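Local coordinates for putative dehydrogenase (Amycolatopsis orientalis, PDB 5A9T) that catalyses the stereoselective NADPH-dependent reduction of imines to amines, as an imine reductase, at the (1R)-1-methyl-1,2,3,4-tetrahydroisoquinoline site and the interface of chains A and B. Numbering follows the deposited sequence. Chains: chain A/B, Putative dehydrogenase.

Contact 1: the (1R)-1-methyl-1,2,3,4-tetrahydroisoquinoline site. Residues chain A 175, 178-179, 182; chain B 241, 282-283. With YLG ((1R)-1-methyl-1,2,3,4-tetrahydroisoquinoline), chain C.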
loop_
_atom_site.group_PDB
_atom_site.type_symbol
_atom_site.label_atom_id
_atom_site.label_comp_id
_atom_site.label_asym_id
_atom_site.label_seq_id
_atom_site.Cartn_x
_atom_site.Cartn_y
_atom_site.Cartn_z
ATOM N N LEU A 175 9.874 1.015 5.369
ATOM C CA LEU A 175 10.066 2.181 4.512
ATOM C C LEU A 175 10.084 1.801 3.004
ATOM O O LEU A 175 9.538 2.503 2.185
ATOM C CB LEU A 175 11.357 2.909 4.899
ATOM C CG LEU A 175 11.292 3.567 6.275
ATOM C CD1 LEU A 175 12.706 4.038 6.619
ATOM C CD2 LEU A 175 10.347 4.742 6.287
ATOM N N MET A 178 6.682 1.442 2.019
ATOM C CA MET A 178 6.037 2.761 1.959
ATOM C C MET A 178 6.350 3.464 0.650
ATOM O O MET A 178 5.483 4.057 -0.017
ATOM C CB MET A 178 6.437 3.586 3.138
ATOM C CG MET A 178 5.725 4.902 3.084
ATOM S SD MET A 178 5.885 5.717 4.686
ATOM C CE MET A 178 5.097 7.314 4.297
ATOM N N TYR A 179 7.615 3.454 0.210
ATOM C CA TYR A 179 7.956 4.202 -1.028
ATOM C C TYR A 179 7.191 3.629 -2.211
ATOM O O TYR A 179 6.566 4.340 -3.024
ATOM C CB TYR A 179 9.457 4.224 -1.338
ATOM C CG TYR A 179 10.243 5.181 -0.496
ATOM C CD1 TYR A 179 10.066 6.557 -0.709
ATOM C CD2 TYR A 179 11.075 4.755 0.538
ATOM C CE1 TYR A 179 10.731 7.470 0.080
ATOM C CE2 TYR A 179 11.706 5.635 1.346
ATOM C CZ TYR A 179 11.509 7.000 1.120
ATOM O OH TYR A 179 12.178 7.881 1.988
ATOM N N MET A 182 3.320 4.412 -1.855
ATOM C CA MET A 182 3.043 5.781 -2.086
ATOM C C MET A 182 3.137 6.084 -3.578
ATOM O O MET A 182 2.301 6.786 -4.081
ATOM C CB MET A 182 4.018 6.722 -1.354
ATOM C CG MET A 182 3.722 8.159 -1.455
ATOM S SD MET A 182 2.110 8.508 -0.655
ATOM C CE MET A 182 2.378 7.749 0.698
ATOM N N ASN B 241 14.631 12.282 0.680
ATOM C CA ASN B 241 14.176 10.907 0.418
ATOM C C ASN B 241 15.071 10.139 -0.491
ATOM O O ASN B 241 15.094 8.887 -0.360
ATOM C CB ASN B 241 12.708 10.931 -0.068
ATOM C CG ASN B 241 11.748 11.316 1.005
ATOM O OD1 ASN B 241 11.383 12.541 1.106
ATOM N ND2 ASN B 241 11.407 10.451 1.825
ATOM N N TYR B 282 7.975 15.286 -1.226
ATOM C CA TYR B 282 8.042 14.006 -1.932
ATOM C C TYR B 282 6.965 13.928 -2.978
ATOM O O TYR B 282 7.126 13.459 -4.078
ATOM C CB TYR B 282 7.868 12.883 -0.904
ATOM C CG TYR B 282 7.974 11.533 -1.587
ATOM C CD1 TYR B 282 6.892 10.907 -2.187
ATOM C CD2 TYR B 282 9.189 10.854 -1.597
ATOM C CE1 TYR B 282 7.014 9.728 -2.869
ATOM C CE2 TYR B 282 9.313 9.668 -2.235
ATOM C CZ TYR B 282 8.251 9.107 -2.945
ATOM O OH TYR B 282 8.436 7.898 -3.576
ATOM N N TYR B 283 5.757 14.376 -2.593
ATOM C CA TYR B 283 4.517 14.186 -3.372
ATOM C C TYR B 283 4.511 14.932 -4.675
ATOM O O TYR B 283 3.780 14.590 -5.573
ATOM C CB TYR B 283 3.304 14.546 -2.481
ATOM C CG TYR B 283 3.381 13.860 -1.176
ATOM C CD1 TYR B 283 3.142 12.477 -1.057
ATOM C CD2 TYR B 283 3.851 14.507 -0.029
ATOM C CE1 TYR B 283 3.354 11.822 0.138
ATOM C CE2 TYR B 283 4.050 13.810 1.174
ATOM C CZ TYR B 283 3.813 12.494 1.237
ATOM O OH TYR B 283 3.975 11.815 2.399
HETATM C C4 YLG C . 9.249 7.485 3.928
HETATM C C14 YLG C . 8.456 8.079 2.948
HETATM C C5 YLG C . 8.036 9.441 2.942
HETATM C C6 YLG C . 7.235 10.023 1.996
HETATM C C11 YLG C . 6.868 9.157 0.998
HETATM C C8 YLG C . 7.185 10.784 4.882
HETATM C C10 YLG C . 8.411 10.372 4.014
HETATM C C12 YLG C . 7.260 7.794 0.965
HETATM C C13 YLG C . 8.085 7.213 1.918
HETATM N N2 YLG C . 9.463 9.761 4.832
HETATM C C3 YLG C . 9.423 8.373 5.225
#
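A tight apolar sandwich grips the aromatic half of the amine, (1R)-1-methyl-1,2,3,4-tetrahydroisoquinoline, the kind of product an imine reductase releases, in a cleft between the two chains. On one face lies the phenol of A:Tyr179, stacked at a plane angle of 16° and slid off-centre, so that YLG C13 lies over the rim of the A:Tyr179 ring, 3.2 Å from CE1. The opposite face meets A:Met178, whose extended chain, CG anti to the backbone N (chi1 -178°), runs beneath the ligand and sets its methyl CE 3.7 Å from the centroid of the benzo ring. B:Tyr282 closes one end of this ring: YLG C11 stands over the centre of its face, 3.6 Å from CD1. A:Leu175 touches the saturated ring with its branch CD2, 3.8 Å from YLG C4. The polar end is held far more loosely. The amine N2 makes no polar bond to the lining residues; the amide ND2 of B:Asn241, at 3.6 Å from YLG N2, is too far to bond it. Part of the ligand surface also remains uncovered by protein, and NADPH, which would supply the hydride, is not modelled here. The B:Asn241 amide, steeply inclined to the stacking phenol, instead fixes that ring from the other chain: ND2 donates to A:Tyr179 OH at 2.7 Å, 164° at the hydrogen, with the acceptor lying in the amide plane.

Contact 2: the interface of chains A and B. Residues chain A 180-181, 183-185, 187-188, 191, 210, 215, 261, 265; chain B 173-174, 176-178, 180-181, 289.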
loop_
_atom_site.group_PDB
_atom_site.type_symbol
_atom_site.label_atom_id
_atom_site.label_comp_id
_atom_site.label_asym_id
_atom_site.label_seq_id
_atom_site.Cartn_x
_atom_site.Cartn_y
_atom_site.Cartn_z
ATOM N N SER A 180 7.160 2.289 -2.306
ATOM C CA SER A 180 6.446 1.664 -3.461
ATOM C C SER A 180 4.932 1.929 -3.374
ATOM O O SER A 180 4.258 2.217 -4.376
ATOM C CB SER A 180 6.708 0.178 -3.440
ATOM O OG SER A 180 7.984 -0.107 -3.928
ATOM N N SER A 181 4.373 1.751 -2.181
ATOM C CA SER A 181 2.929 2.012 -1.985
ATOM C C SER A 181 2.536 3.430 -2.273
ATOM O O SER A 181 1.505 3.718 -2.954
ATOM C CB SER A 181 2.573 1.675 -0.524
ATOM O OG SER A 181 2.806 0.306 -0.315
ATOM N N ASN A 183 4.136 5.524 -4.249
ATOM C CA ASN A 183 4.244 5.731 -5.697
ATOM C C ASN A 183 2.996 5.182 -6.400
ATOM O O ASN A 183 2.539 5.751 -7.387
ATOM C CB ASN A 183 5.562 5.151 -6.220
ATOM C CG ASN A 183 6.777 5.912 -5.750
ATOM O OD1 ASN A 183 7.886 5.289 -5.790
ATOM N ND2 ASN A 183 6.621 7.024 -5.255
ATOM N N GLY A 184 2.574 3.972 -5.996
ATOM C CA GLY A 184 1.364 3.408 -6.541
ATOM C C GLY A 184 0.172 4.282 -6.330
ATOM O O GLY A 184 -0.608 4.522 -7.275
ATOM N N PHE A 185 0.001 4.826 -5.122
ATOM C CA PHE A 185 -1.085 5.758 -4.919
ATOM C C PHE A 185 -0.991 6.976 -5.832
ATOM O O PHE A 185 -2.003 7.426 -6.363
ATOM C CB PHE A 185 -1.205 6.180 -3.446
ATOM C CG PHE A 185 -2.142 7.304 -3.268
ATOM C CD1 PHE A 185 -3.535 7.049 -3.188
ATOM C CD2 PHE A 185 -1.732 8.615 -3.245
ATOM C CE1 PHE A 185 -4.430 8.105 -3.142
ATOM C CE2 PHE A 185 -2.641 9.650 -3.158
ATOM C CZ PHE A 185 -3.972 9.421 -3.172
ATOM N N HIS A 187 0.523 7.327 -8.719
ATOM C CA HIS A 187 0.243 6.991 -10.091
ATOM C C HIS A 187 -1.288 6.869 -10.334
ATOM O O HIS A 187 -1.837 7.374 -11.327
ATOM C CB HIS A 187 0.960 5.692 -10.550
ATOM C CG HIS A 187 0.806 5.461 -11.984
ATOM N ND1 HIS A 187 -0.058 4.566 -12.563
ATOM C CD2 HIS A 187 1.399 6.148 -12.990
ATOM C CE1 HIS A 187 0.023 4.698 -13.885
ATOM N NE2 HIS A 187 0.865 5.675 -14.148
ATOM N N ALA A 188 -1.951 6.200 -9.383
ATOM C CA ALA A 188 -3.384 6.096 -9.387
ATOM C C ALA A 188 -4.073 7.461 -9.364
ATOM O O ALA A 188 -5.048 7.713 -10.085
ATOM C CB ALA A 188 -3.823 5.275 -8.242
ATOM N N LEU A 191 -3.826 9.094 -12.651
ATOM C CA LEU A 191 -4.812 8.499 -13.574
ATOM C C LEU A 191 -6.158 9.046 -13.362
ATOM O O LEU A 191 -6.776 9.542 -14.306
ATOM C CB LEU A 191 -4.827 6.976 -13.469
ATOM C CG LEU A 191 -3.715 6.242 -14.142
ATOM C CD1 LEU A 191 -3.604 4.802 -13.671
ATOM C CD2 LEU A 191 -3.975 6.325 -15.655
ATOM N N PHE A 210 -9.991 0.565 -0.373
ATOM C CA PHE A 210 -9.205 -0.388 -1.172
ATOM C C PHE A 210 -7.939 -0.828 -0.475
ATOM O O PHE A 210 -7.599 -2.035 -0.454
ATOM C CB PHE A 210 -8.935 0.214 -2.548
ATOM C CG PHE A 210 -8.361 -0.730 -3.580
ATOM C CD1 PHE A 210 -9.186 -1.565 -4.308
ATOM C CD2 PHE A 210 -6.984 -0.735 -3.848
ATOM C CE1 PHE A 210 -8.677 -2.421 -5.226
ATOM C CE2 PHE A 210 -6.492 -1.594 -4.784
ATOM C CZ PHE A 210 -7.350 -2.448 -5.445
ATOM N N ILE A 215 -6.075 -4.634 -0.755
ATOM C CA ILE A 215 -4.625 -4.913 -0.745
ATOM C C ILE A 215 -4.267 -5.674 0.531
ATOM O O ILE A 215 -3.607 -6.723 0.496
ATOM C CB ILE A 215 -3.866 -3.575 -0.922
ATOM C CG1 ILE A 215 -4.152 -2.960 -2.326
ATOM C CG2 ILE A 215 -2.359 -3.891 -0.804
ATOM C CD1 ILE A 215 -3.582 -1.588 -2.530
ATOM N N ILE A 261 5.651 3.922 -13.953
ATOM C CA ILE A 261 5.327 3.021 -12.821
ATOM C C ILE A 261 4.822 1.624 -13.337
ATOM O O ILE A 261 5.391 0.605 -12.999
ATOM C CB ILE A 261 4.366 3.713 -11.825
ATOM C CG1 ILE A 261 5.056 4.833 -11.091
ATOM C CG2 ILE A 261 3.765 2.676 -10.853
ATOM C CD1 ILE A 261 6.166 4.451 -10.257
ATOM N N ASN A 265 6.771 -2.056 -13.267
ATOM C CA ASN A 265 6.095 -3.227 -12.658
ATOM C C ASN A 265 5.981 -4.334 -13.660
ATOM O O ASN A 265 6.231 -5.498 -13.218
ATOM C CB ASN A 265 4.734 -2.794 -12.148
ATOM C CG ASN A 265 4.813 -1.984 -10.884
ATOM O OD1 ASN A 265 5.771 -2.096 -10.079
ATOM N ND2 ASN A 265 3.794 -1.180 -10.614
ATOM N N ALA B 173 -6.756 2.610 -12.173
ATOM C CA ALA B 173 -5.980 3.329 -11.168
ATOM C C ALA B 173 -5.729 2.460 -9.926
ATOM O O ALA B 173 -4.562 2.330 -9.438
ATOM C CB ALA B 173 -6.647 4.595 -10.845
ATOM N N LEU B 174 -6.786 1.820 -9.410
ATOM C CA LEU B 174 -6.635 1.039 -8.201
ATOM C C LEU B 174 -5.726 -0.176 -8.461
ATOM O O LEU B 174 -4.950 -0.559 -7.577
ATOM C CB LEU B 174 -8.012 0.661 -7.645
ATOM C CG LEU B 174 -8.883 1.826 -7.127
ATOM C CD1 LEU B 174 -10.326 1.424 -6.953
ATOM C CD2 LEU B 174 -8.271 2.440 -5.819
ATOM N N SER B 176 -3.255 -0.318 -10.574
ATOM C CA SER B 176 -1.898 0.207 -10.712
ATOM C C SER B 176 -1.342 0.378 -9.268
ATOM O O SER B 176 -0.188 -0.007 -8.953
ATOM C CB SER B 176 -1.911 1.495 -11.496
ATOM O OG SER B 176 -0.548 1.930 -11.750
ATOM N N MET B 177 -2.144 0.962 -8.392
ATOM C CA MET B 177 -1.749 1.133 -7.005
ATOM C C MET B 177 -1.491 -0.237 -6.365
ATOM O O MET B 177 -0.496 -0.376 -5.571
ATOM C CB MET B 177 -2.816 1.882 -6.250
ATOM C CG MET B 177 -2.522 1.976 -4.758
ATOM S SD MET B 177 -3.882 2.985 -4.007
ATOM C CE MET B 177 -3.894 2.613 -2.247
ATOM N N MET B 178 -2.324 -1.230 -6.625
ATOM C CA MET B 178 -2.167 -2.572 -6.049
ATOM C C MET B 178 -0.847 -3.195 -6.467
ATOM O O MET B 178 -0.105 -3.795 -5.667
ATOM C CB MET B 178 -3.328 -3.434 -6.424
ATOM C CG MET B 178 -3.172 -4.778 -5.781
ATOM S SD MET B 178 -4.742 -5.661 -5.894
ATOM C CE MET B 178 -4.236 -7.272 -5.207
ATOM N N SER B 180 2.002 -1.842 -7.377
ATOM C CA SER B 180 3.165 -1.195 -6.697
ATOM C C SER B 180 3.176 -1.533 -5.196
ATOM O O SER B 180 4.226 -1.803 -4.591
ATOM C CB SER B 180 3.061 0.298 -6.885
ATOM O OG SER B 180 3.462 0.666 -8.170
ATOM N N SER B 181 2.009 -1.440 -4.565
ATOM C CA SER B 181 1.908 -1.776 -3.127
ATOM C C SER B 181 2.281 -3.195 -2.819
ATOM O O SER B 181 3.032 -3.497 -1.842
ATOM C CB SER B 181 0.455 -1.527 -2.676
ATOM O OG SER B 181 0.170 -0.160 -2.831
ATOM N N TRP B 289 4.049 12.943 -13.776
ATOM C CA TRP B 289 3.185 11.857 -14.343
ATOM C C TRP B 289 1.856 12.305 -14.845
ATOM O O TRP B 289 1.184 11.538 -15.550
ATOM C CB TRP B 289 2.983 10.751 -13.293
ATOM C CG TRP B 289 4.225 10.217 -12.678
ATOM C CD1 TRP B 289 5.485 10.279 -13.223
ATOM C CD2 TRP B 289 4.364 9.549 -11.454
ATOM N NE1 TRP B 289 6.384 9.679 -12.380
ATOM C CE2 TRP B 289 5.750 9.237 -11.263
ATOM C CE3 TRP B 289 3.475 9.175 -10.436
ATOM C CZ2 TRP B 289 6.222 8.639 -10.090
ATOM C CZ3 TRP B 289 3.932 8.542 -9.355
ATOM C CH2 TRP B 289 5.282 8.304 -9.117
HETATM O O HOH W 1 1.346 -0.229 -11.529
#
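Hydrogen bonds and close helix-to-helix packing make the first shell of this dimer interface. A:His187 presents ND1 to the hydroxyl OG of B:Ser176 at 2.8 Å, a bent hydrogen bond (133° at the hydrogen) whose direction is not settled. A:Asn265 donates through ND2 to B:Ser180 OG at 3.1 Å, nearly straight at 169° and with the acceptor in its amide plane. Water 1 ties the two together: it lies 2.8 Å from A:Asn265 ND2 and bonds both OG and the carbonyl O of B:Ser176. The backbones run close, A:Gly184 CA lying 3.9 Å from B:Met177 CA, which the missing side chain would allow; B:Ser180 CB touches the same glycine CA at 3.6 Å. B:Met177 extends alongside, its SD beside A:Phe185. Farther out, A:Phe210 turns its ring face to B:Leu174, whose CB stands over the centre, 3.8 Å from the centroid, while CE2 touches B:Met178 CB. An alanine here would remove the ring under B:Leu174 CB and beside B:Met178 CB, and is likely to loosen helix 199-228 against the partner helix. A:Ile215 CD1 adds a contact to B:Met178 CA. The A:His187 imidazole is placed by CG anti to the backbone N (chi1 -173°), and the B:Trp289 indole backs it, CZ3 3.7 Å from A:His187 N, with A:Ile261 CG1 over the rim of one face. B:Ser181 OG hydrogen-bonds B:Met177 O of its own helix at 2.8 Å, from above the carbonyl plane. The two 166-193 helices run nearly antiparallel, side by side, about the two-fold axis, flanked by chain A helices 199-228 and 260-274.

Contact 1 and contact 2 lie about 12 Å apart, measured between the centres of their C-alpha atoms, and share the 166-193 helix of chain A. Successive turns serve both: residues 175 to 182 include ligand-facing positions, while in contact 2 chain A helix positions from 180 on meet chain B positions 173-181, and the exchange of chains supplies the twin. Residue 178 appears in each, lining the ligand in chain A and packing against the partner in chain B. Chain B also supplies the other wall of contact 1, so the pocket is probably complete only when both chains are present. Contact 2 is therefore likely to set the walls of the amine site, as expected for the intertwined dimers of imine reductases.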